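Local coordinates for protein peptidoglycan D,D-transpeptidase FtsI (Yersinia pestis, PDB 6SYN) that probably cross-links peptidoglycan stem peptides as a class B penicillin-binding protein with D,D-transpeptidase activity, at residues Leu277-Phe280 with Gln285-Asp288. Numbering follows the deposited sequence.
Sequences LPYF and QIKD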
ATOM      1  N   LEU A 277      26.313  -2.368  23.996  1.00 13.94           N
ATOM      2  CA  LEU A 277      27.557  -1.718  23.500  1.00 13.95           C
ATOM      3  C   LEU A 277      27.932  -2.310  22.143  1.00 14.01           C
ATOM      4  O   LEU A 277      27.548  -3.433  21.825  1.00 13.82           O
ATOM      5  CB  LEU A 277      28.679  -1.916  24.523  1.00 13.88           C
ATOM      6  CG  LEU A 277      28.489  -1.167  25.840  1.00 13.97           C
ATOM      7  CD1 LEU A 277      29.445  -1.686  26.904  1.00 14.05           C
ATOM      8  CD2 LEU A 277      28.666   0.332  25.643  1.00 13.97           C
ATOM      9  N   PRO A 278      28.695  -1.573  21.300  1.00 13.94           N
ATOM     10  CA  PRO A 278      29.144  -2.101  20.011  1.00 13.87           C
ATOM     11  C   PRO A 278      29.967  -3.378  20.213  1.00 13.85           C
ATOM     12  O   PRO A 278      30.737  -3.411  21.151  1.00 13.75           O
ATOM     13  CB  PRO A 278      30.026  -0.986  19.437  1.00 14.00           C
ATOM     14  CG  PRO A 278      29.553   0.263  20.153  1.00 13.99           C
ATOM     15  CD  PRO A 278      29.176  -0.205  21.542  1.00 13.86           C
ATOM     16  N   TYR A 279      29.756  -4.391  19.368  1.00 13.96           N
ATOM     17  CA  TYR A 279      30.532  -5.660  19.374  1.00 13.92           C
ATOM     18  C   TYR A 279      30.672  -6.174  17.940  1.00 14.51           C
ATOM     19  O   TYR A 279      30.089  -5.564  17.011  1.00 14.40           O
ATOM     20  CB  TYR A 279      29.903  -6.684  20.322  1.00 13.63           C
ATOM     21  CG  TYR A 279      28.708  -7.441  19.799  1.00 13.39           C
ATOM     22  CD1 TYR A 279      27.539  -6.788  19.442  1.00 13.26           C
ATOM     23  CD2 TYR A 279      28.727  -8.825  19.706  1.00 13.17           C
ATOM     24  CE1 TYR A 279      26.431  -7.487  18.987  1.00 13.17           C
ATOM     25  CE2 TYR A 279      27.630  -9.538  19.250  1.00 13.14           C
ATOM     26  CZ  TYR A 279      26.475  -8.867  18.890  1.00 13.23           C
ATOM     27  OH  TYR A 279      25.387  -9.565  18.447  1.00 13.20           O
ATOM     28  N   PHE A 280      31.458  -7.242  17.768  1.00 14.94           N
ATOM     29  CA  PHE A 280      31.812  -7.806  16.442  1.00 15.20           C
ATOM     30  C   PHE A 280      31.109  -9.153  16.254  1.00 15.18           C
ATOM     31  O   PHE A 280      30.973  -9.946  17.212  1.00 15.02           O
ATOM     32  CB  PHE A 280      33.330  -7.887  16.256  1.00 15.48           C
ATOM     33  CG  PHE A 280      33.987  -6.568  15.922  1.00 15.74           C
ATOM     34  CD1 PHE A 280      33.790  -5.967  14.689  1.00 15.91           C
ATOM     35  CD2 PHE A 280      34.807  -5.926  16.841  1.00 15.99           C
ATOM     36  CE1 PHE A 280      34.394  -4.754  14.384  1.00 16.24           C
ATOM     37  CE2 PHE A 280      35.411  -4.714  16.535  1.00 16.02           C
ATOM     38  CZ  PHE A 280      35.203  -4.129  15.308  1.00 16.17           C
ATOM     39  N   GLN A 285      31.064  -4.835  12.639  1.00 24.41           N
ATOM     40  CA  GLN A 285      30.611  -4.145  13.879  1.00 24.90           C
ATOM     41  C   GLN A 285      29.086  -3.979  13.849  1.00 24.66           C
ATOM     42  O   GLN A 285      28.587  -3.310  12.932  1.00 24.47           O
ATOM     43  CB  GLN A 285      31.284  -2.775  14.033  1.00 25.00           C
ATOM     44  CG  GLN A 285      31.237  -2.235  15.459  1.00 24.93           C
ATOM     45  CD  GLN A 285      31.790  -0.838  15.615  1.00 24.82           C
ATOM     46  OE1 GLN A 285      32.070  -0.389  16.723  1.00 24.80           O
ATOM     47  NE2 GLN A 285      31.942  -0.129  14.506  1.00 24.31           N
ATOM     48  N   ILE A 286      28.375  -4.572  14.814  1.00 24.74           N
ATOM     49  CA  ILE A 286      26.963  -4.211  15.132  1.00 24.79           C
ATOM     50  C   ILE A 286      27.029  -3.072  16.152  1.00 25.05           C
ATOM     51  O   ILE A 286      27.471  -3.333  17.285  1.00 24.78           O
ATOM     52  CB  ILE A 286      26.139  -5.396  15.681  1.00 24.59           C
ATOM     53  CG1 ILE A 286      26.415  -6.719  14.959  1.00 24.38           C
ATOM     54  CG2 ILE A 286      24.656  -5.051  15.670  1.00 24.60           C
ATOM     55  CD1 ILE A 286      25.946  -6.758  13.531  1.00 24.45           C
ATOM     56  N   LYS A 287      26.654  -1.853  15.758  1.00 26.08           N
ATOM     57  CA  LYS A 287      26.509  -0.716  16.704  1.00 27.12           C
ATOM     58  C   LYS A 287      25.126  -0.086  16.527  1.00 26.46           C
ATOM     59  O   LYS A 287      24.512  -0.243  15.446  1.00 26.37           O
ATOM     60  CB  LYS A 287      27.648   0.300  16.551  1.00 28.24           C
ATOM     61  CG  LYS A 287      27.703   1.066  15.236  1.00 29.36           C
ATOM     62  CD  LYS A 287      28.372   2.419  15.382  1.00 30.23           C
ATOM     63  CE  LYS A 287      28.513   3.171  14.075  1.00 30.64           C
ATOM     64  NZ  LYS A 287      29.048   4.536  14.293  1.00 31.05           N
ATOM     65  N   ASP A 288      24.662   0.581  17.580  1.00 25.89           N
ATOM     66  CA  ASP A 288      23.344   1.253  17.635  1.00 26.23           C
ATOM     67  C   ASP A 288      23.532   2.732  17.290  1.00 26.75           C
ATOM     68  O   ASP A 288      24.641   3.267  17.505  1.00 26.57           O
ATOM     69  CB  ASP A 288      22.698   1.051  19.006  1.00 26.20           C
ATOM     70  CG  ASP A 288      22.088  -0.326  19.198  1.00 25.97           C
ATOM     71  OD1 ASP A 288      21.873  -1.018  18.190  1.00 25.99           O
ATOM     72  OD2 ASP A 288      21.828  -0.690  20.357  1.00 26.58           O
TER
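Tyr279 and Ile286 pair across a short antiparallel beta hairpin, their side chains running side by side in the same direction. Tyr279 CE1 meets the isoleucine obliquely, 3.9 Å from Ile286 CB, with Ile286 CG1 just beyond. With chi1 at 80°, Tyr279 CG sits between its backbone N and carbonyl carbon, and the ring hangs beside the neighbouring strand.

Two backbone bonds tie this pair: Ile286 N gives its hydrogen to Tyr279 O at 3.0 Å, and Tyr279 N gives its own to Ile286 O at a longer 3.3 Å. Each carbonyl also receives a CA-H...O contact, Gln285 CA lying 3.5 Å from Tyr279 O and Pro278 CA doing the same for Ile286 O.

The next pair, Phe280 and Gln285, is non-hydrogen-bonded and turns to the other face of the hairpin. Gln285 CG lies over one face of the phenyl ring, while Gln285 CB is 3.7 Å from Phe280 CE1. The glutamine chain is extended, its amide plane only 19° from the ring plane, and it carries Gln285 OE1 to within 3.4 Å of Pro278 CB. Beside it, Pro278 CB packs 4.0 Å from Lys287 CB.

Beneath the hairpin runs helix 306-314. Val307 meets both Tyr279 and Ile286, Tyr279 OH hydrogen-bonds Ser310 OG, and Lys311 makes a cation-pi contact with the tyrosine ring. Strands 279-281 and 284-286 thus form a two-stranded beta hairpin at the surface of the transpeptidase domain, seated on that helix, with the Ile286 side chain about 8 Å from the bound ligand.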